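Local coordinates for protein SmhB (Serratia marcescens, PDB 6ZZ5) that probably serves as the B component of a tripartite alpha-pore-forming toxin, captured here in its soluble form before any pore is made, at residues Asn78-Ile89 with Val109-Val119. Sequence-based numbering, arbitrary orientation.
Sequences NIQDYFETQNLI and VSDKAKEYQEV. With EDO (1,2-ethanediol), chain I.
Y116 and N78 meet because each sets its CG beside its own backbone N (chi1 -66° for Y116, much the same for N78), and the small chi2 of N78 (-16°) then lays its amide flat on the tyrosine ring. The two planes are only 10° apart. CB of N78 sits over the centre of that face, a CH-pi contact 3.6 Å from the ring centroid, and its CG lies 3.4 Å from CD1 of Y116. The carbonyl oxygen of K112 covers the opposite face, offset toward the rim. The ring is thus held between a side-chain amide and a backbone carbonyl. Its hydroxyl donates to D81. OH to OD2 measures 2.5 Å, shorter than usual and doubtful, since D81 is modelled in two conformers. OD2 lies in the ring plane at the edge, while the carboxylate is turned steeply to the ring. A water accepts from N78 ND2 and donates to the carbonyl oxygen of Y116, tying amide to backbone.

Further along, V109 splits its two methyls. CG1 packs 3.4 Å from CE1 of Y82, whose ring also touches A113. CG2 meets T85 CG2 and, tip to tip, CG1 of I89. The hydroxyl of Y82 donates in plane to a lone pair of Q86 OE1 at 2.6 Å. This oxygen also accepts from O2 of an ethanediol, probably from the crystallisation liquor, at 2.7 Å.

The segments belong to helices 44-92 and 99-151, which run antiparallel in the long helical bundle of this HBL-family protein. Y82 and A113 also touch helix 252-300. The axes stand 10.6 Å apart, a spacing bridged by Y116 and Y82 together with N78 and V109. The OH-to-carboxylate bond ties the two helices, and K112 NZ, 5.5 Å from OD2 of D81 and too far for a salt bridge, may add a weak electrostatic pull.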
loop_
_atom_site.group_PDB
_atom_site.type_symbol
_atom_site.label_atom_id
_atom_site.label_comp_id
_atom_site.label_asym_id
_atom_site.label_seq_id
_atom_site.Cartn_x
_atom_site.Cartn_y
_atom_site.Cartn_z
ATOM N N ASN A 78 6.000 16.567 3.825
ATOM C CA ASN A 78 5.412 17.461 4.872
ATOM C C ASN A 78 6.030 17.121 6.223
ATOM O O ASN A 78 6.306 18.033 6.972
ATOM C CB ASN A 78 3.885 17.330 4.944
ATOM C CG ASN A 78 3.200 17.865 3.718
ATOM O OD1 ASN A 78 3.822 18.594 2.952
ATOM N ND2 ASN A 78 1.925 17.550 3.541
ATOM N N ILE A 79 6.211 15.831 6.534
ATOM C CA ILE A 79 6.878 15.419 7.782
ATOM C C ILE A 79 8.278 16.029 7.758
ATOM O O ILE A 79 8.714 16.567 8.755
ATOM C CB ILE A 79 6.893 13.888 7.918
ATOM C CG1 ILE A 79 5.442 13.369 8.038
ATOM C CG2 ILE A 79 7.762 13.486 9.088
ATOM C CD1 ILE A 79 5.331 11.897 8.167
ATOM N N GLN A 80 9.007 15.863 6.657
ATOM C CA GLN A 80 10.378 16.372 6.561
ATOM C C GLN A 80 10.332 17.877 6.859
ATOM O O GLN A 80 11.165 18.343 7.666
ATOM C CB GLN A 80 10.972 16.102 5.193
ATOM C CG GLN A 80 12.435 16.471 5.082
ATOM C CD GLN A 80 13.001 16.028 3.765
ATOM O OE1 GLN A 80 13.113 16.839 2.897
ATOM N NE2 GLN A 80 13.287 14.744 3.591
ATOM N N ASP A 81 9.441 18.605 6.208
ATOM C CA ASP A 81 9.441 20.088 6.308
ATOM C C ASP A 81 9.020 20.469 7.731
ATOM O O ASP A 81 9.608 21.431 8.264
ATOM C CB ASP A 81 8.565 20.782 5.280
ATOM C CG ASP A 81 8.528 22.290 5.527
ATOM O OD1 ASP A 81 9.627 22.935 5.710
ATOM O OD2 ASP A 81 7.417 22.761 5.696
ATOM N N TYR A 82 8.092 19.740 8.335
ATOM C CA TYR A 82 7.674 20.006 9.738
ATOM C C TYR A 82 8.897 19.890 10.666
ATOM O O TYR A 82 9.181 20.803 11.421
ATOM C CB TYR A 82 6.515 19.135 10.256
ATOM C CG TYR A 82 6.401 19.414 11.726
ATOM C CD1 TYR A 82 5.769 20.559 12.179
ATOM C CD2 TYR A 82 7.125 18.667 12.633
ATOM C CE1 TYR A 82 5.784 20.905 13.519
ATOM C CE2 TYR A 82 7.178 19.015 13.976
ATOM C CZ TYR A 82 6.535 20.165 14.415
ATOM O OH TYR A 82 6.614 20.535 15.729
ATOM N N PHE A 83 9.646 18.791 10.591
ATOM C CA PHE A 83 10.741 18.504 11.519
ATOM C C PHE A 83 11.929 19.415 11.202
ATOM O O PHE A 83 12.648 19.771 12.153
ATOM C CB PHE A 83 11.026 16.998 11.603
ATOM C CG PHE A 83 10.034 16.306 12.494
ATOM C CD1 PHE A 83 9.971 16.593 13.850
ATOM C CD2 PHE A 83 9.060 15.457 11.967
ATOM C CE1 PHE A 83 9.023 15.980 14.668
ATOM C CE2 PHE A 83 8.108 14.872 12.792
ATOM C CZ PHE A 83 8.087 15.132 14.134
ATOM N N GLU A 84 12.144 19.793 9.949
ATOM C CA GLU A 84 13.172 20.810 9.627
ATOM C C GLU A 84 12.788 22.154 10.296
ATOM O O GLU A 84 13.642 22.846 10.824
ATOM C CB GLU A 84 13.385 20.961 8.110
ATOM C CG GLU A 84 14.061 19.776 7.462
ATOM C CD GLU A 84 15.517 19.558 7.853
ATOM O OE1 GLU A 84 16.049 20.383 8.623
ATOM O OE2 GLU A 84 16.125 18.568 7.337
ATOM N N THR A 85 11.530 22.523 10.258
ATOM C CA THR A 85 11.048 23.775 10.892
ATOM C C THR A 85 11.185 23.622 12.423
ATOM O O THR A 85 11.596 24.585 13.071
ATOM C CB THR A 85 9.607 24.040 10.491
ATOM O OG1 THR A 85 9.561 24.182 9.065
ATOM C CG2 THR A 85 9.092 25.298 11.140
ATOM N N GLN A 86 10.894 22.459 12.972
ATOM C CA GLN A 86 11.032 22.232 14.426
ATOM C C GLN A 86 12.513 22.359 14.776
ATOM O O GLN A 86 12.819 22.989 15.796
ATOM C CB GLN A 86 10.397 20.934 14.871
ATOM C CG GLN A 86 10.329 20.818 16.391
ATOM C CD GLN A 86 9.774 19.508 16.886
ATOM O OE1 GLN A 86 8.557 19.304 16.883
ATOM N NE2 GLN A 86 10.665 18.622 17.299
ATOM N N ASN A 87 13.408 21.795 13.974
ATOM C CA ASN A 87 14.869 21.926 14.253
ATOM C C ASN A 87 15.315 23.391 14.119
ATOM O O ASN A 87 16.280 23.809 14.813
ATOM C CB ASN A 87 15.731 21.009 13.386
ATOM C CG ASN A 87 15.925 19.631 13.988
ATOM O OD1 ASN A 87 15.463 19.351 15.118
ATOM N ND2 ASN A 87 16.579 18.762 13.205
ATOM N N LEU A 88 14.764 24.130 13.175
ATOM C CA LEU A 88 15.078 25.572 13.038
ATOM C C LEU A 88 14.731 26.292 14.359
ATOM O O LEU A 88 15.595 26.964 14.898
ATOM C CB LEU A 88 14.294 26.141 11.859
ATOM C CG LEU A 88 14.418 27.647 11.629
ATOM C CD1 LEU A 88 15.837 28.019 11.273
ATOM C CD2 LEU A 88 13.486 28.059 10.504
ATOM N N ILE A 89 13.532 26.083 14.889
ATOM C CA ILE A 89 13.093 26.628 16.221
ATOM C C ILE A 89 14.103 26.218 17.286
ATOM O O ILE A 89 14.587 27.096 18.031
ATOM C CB ILE A 89 11.678 26.121 16.586
ATOM C CG1 ILE A 89 10.617 26.683 15.645
ATOM C CG2 ILE A 89 11.308 26.357 18.024
ATOM C CD1 ILE A 89 10.733 28.104 15.362
ATOM N N VAL A 109 4.039 27.526 13.882
ATOM C CA VAL A 109 4.328 26.077 13.702
ATOM C C VAL A 109 3.073 25.226 13.934
ATOM O O VAL A 109 2.923 24.280 13.184
ATOM C CB VAL A 109 5.550 25.658 14.519
ATOM C CG1 VAL A 109 5.865 24.202 14.314
ATOM C CG2 VAL A 109 6.758 26.519 14.143
ATOM N N SER A 110 2.193 25.545 14.897
ATOM C CA SER A 110 0.889 24.846 15.083
ATOM C C SER A 110 0.042 25.019 13.804
ATOM O O SER A 110 -0.504 24.008 13.348
ATOM C CB SER A 110 0.153 25.317 16.311
ATOM O OG SER A 110 -0.353 26.598 16.081
ATOM N N ASP A 111 0.022 26.221 13.200
ATOM C CA ASP A 111 -0.746 26.504 11.960
ATOM C C ASP A 111 -0.165 25.635 10.831
ATOM O O ASP A 111 -0.933 25.010 10.106
ATOM C CB ASP A 111 -0.754 27.986 11.558
ATOM C CG ASP A 111 -1.514 28.907 12.492
ATOM O OD1 ASP A 111 -2.331 28.407 13.305
ATOM O OD2 ASP A 111 -1.251 30.120 12.418
ATOM N N LYS A 112 1.149 25.528 10.712
ATOM C CA LYS A 112 1.753 24.701 9.635
ATOM C C LYS A 112 1.421 23.209 9.899
ATOM O O LYS A 112 0.987 22.501 8.961
ATOM C CB LYS A 112 3.236 25.052 9.510
ATOM C CG LYS A 112 3.975 24.316 8.394
ATOM C CD LYS A 112 3.430 24.700 6.998
ATOM C CE LYS A 112 3.109 26.170 6.826
ATOM N NZ LYS A 112 3.664 26.718 5.573
ATOM N N ALA A 113 1.595 22.713 11.107
ATOM C CA ALA A 113 1.244 21.330 11.477
ATOM C C ALA A 113 -0.238 21.087 11.150
ATOM O O ALA A 113 -0.566 19.995 10.676
ATOM C CB ALA A 113 1.531 21.025 12.929
ATOM N N LYS A 114 -1.121 22.009 11.494
ATOM C CA LYS A 114 -2.576 21.864 11.217
ATOM C C LYS A 114 -2.841 21.760 9.709
ATOM O O LYS A 114 -3.766 21.029 9.315
ATOM C CB LYS A 114 -3.368 23.042 11.760
ATOM C CG LYS A 114 -3.632 22.971 13.249
ATOM C CD LYS A 114 -4.486 24.110 13.759
ATOM C CE LYS A 114 -3.657 25.164 14.461
ATOM N NZ LYS A 114 -4.476 26.345 14.815
ATOM N N GLU A 115 -2.097 22.490 8.889
ATOM C CA GLU A 115 -2.251 22.426 7.425
ATOM C C GLU A 115 -1.814 21.017 6.989
ATOM O O GLU A 115 -2.481 20.413 6.145
ATOM C CB GLU A 115 -1.483 23.593 6.815
ATOM C CG GLU A 115 -1.337 23.575 5.331
ATOM C CD GLU A 115 -0.311 24.610 4.816
ATOM O OE1 GLU A 115 -0.274 25.777 5.322
ATOM O OE2 GLU A 115 0.486 24.250 3.915
ATOM N N TYR A 116 -0.732 20.481 7.538
ATOM C CA TYR A 116 -0.233 19.133 7.147
ATOM C C TYR A 116 -1.223 18.068 7.637
ATOM O O TYR A 116 -1.451 17.080 6.943
ATOM C CB TYR A 116 1.191 18.895 7.641
ATOM C CG TYR A 116 2.241 19.779 7.006
ATOM C CD1 TYR A 116 2.045 20.310 5.747
ATOM C CD2 TYR A 116 3.433 20.071 7.651
ATOM C CE1 TYR A 116 2.994 21.110 5.124
ATOM C CE2 TYR A 116 4.407 20.875 7.035
ATOM C CZ TYR A 116 4.201 21.352 5.753
ATOM O OH TYR A 116 5.100 22.177 5.131
ATOM N N GLN A 117 -1.790 18.269 8.805
ATOM C CA GLN A 117 -2.828 17.380 9.356
ATOM C C GLN A 117 -4.021 17.345 8.398
ATOM O O GLN A 117 -4.505 16.238 8.128
ATOM C CB GLN A 117 -3.276 17.840 10.741
ATOM C CG GLN A 117 -4.332 16.916 11.306
ATOM C CD GLN A 117 -4.694 17.293 12.716
ATOM O OE1 GLN A 117 -3.963 18.020 13.403
ATOM N NE2 GLN A 117 -5.810 16.751 13.161
ATOM N N GLU A 118 -4.470 18.501 7.927
ATOM C CA GLU A 118 -5.627 18.598 6.996
ATOM C C GLU A 118 -5.281 17.890 5.691
ATOM O O GLU A 118 -6.185 17.261 5.129
ATOM C CB GLU A 118 -6.074 20.037 6.751
ATOM C CG GLU A 118 -7.388 20.139 5.988
ATOM C CD GLU A 118 -8.591 19.371 6.538
ATOM O OE1 GLU A 118 -8.602 18.962 7.738
ATOM O OE2 GLU A 118 -9.503 19.161 5.742
ATOM N N VAL A 119 -4.039 17.982 5.207
ATOM C CA VAL A 119 -3.626 17.196 4.023
ATOM C C VAL A 119 -3.813 15.687 4.340
ATOM O O VAL A 119 -4.342 14.970 3.495
ATOM C CB VAL A 119 -2.194 17.506 3.571
ATOM C CG1 VAL A 119 -1.771 16.501 2.517
ATOM C CG2 VAL A 119 -2.103 18.958 3.099
HETATM C C1 EDO I . 7.831 19.224 20.656
HETATM O O1 EDO I . 7.872 18.123 21.549
HETATM C C2 EDO I . 6.890 18.989 19.543
HETATM O O2 EDO I . 7.272 17.875 18.759
HETATM O O HOH W 1 0.539 15.929 5.448
#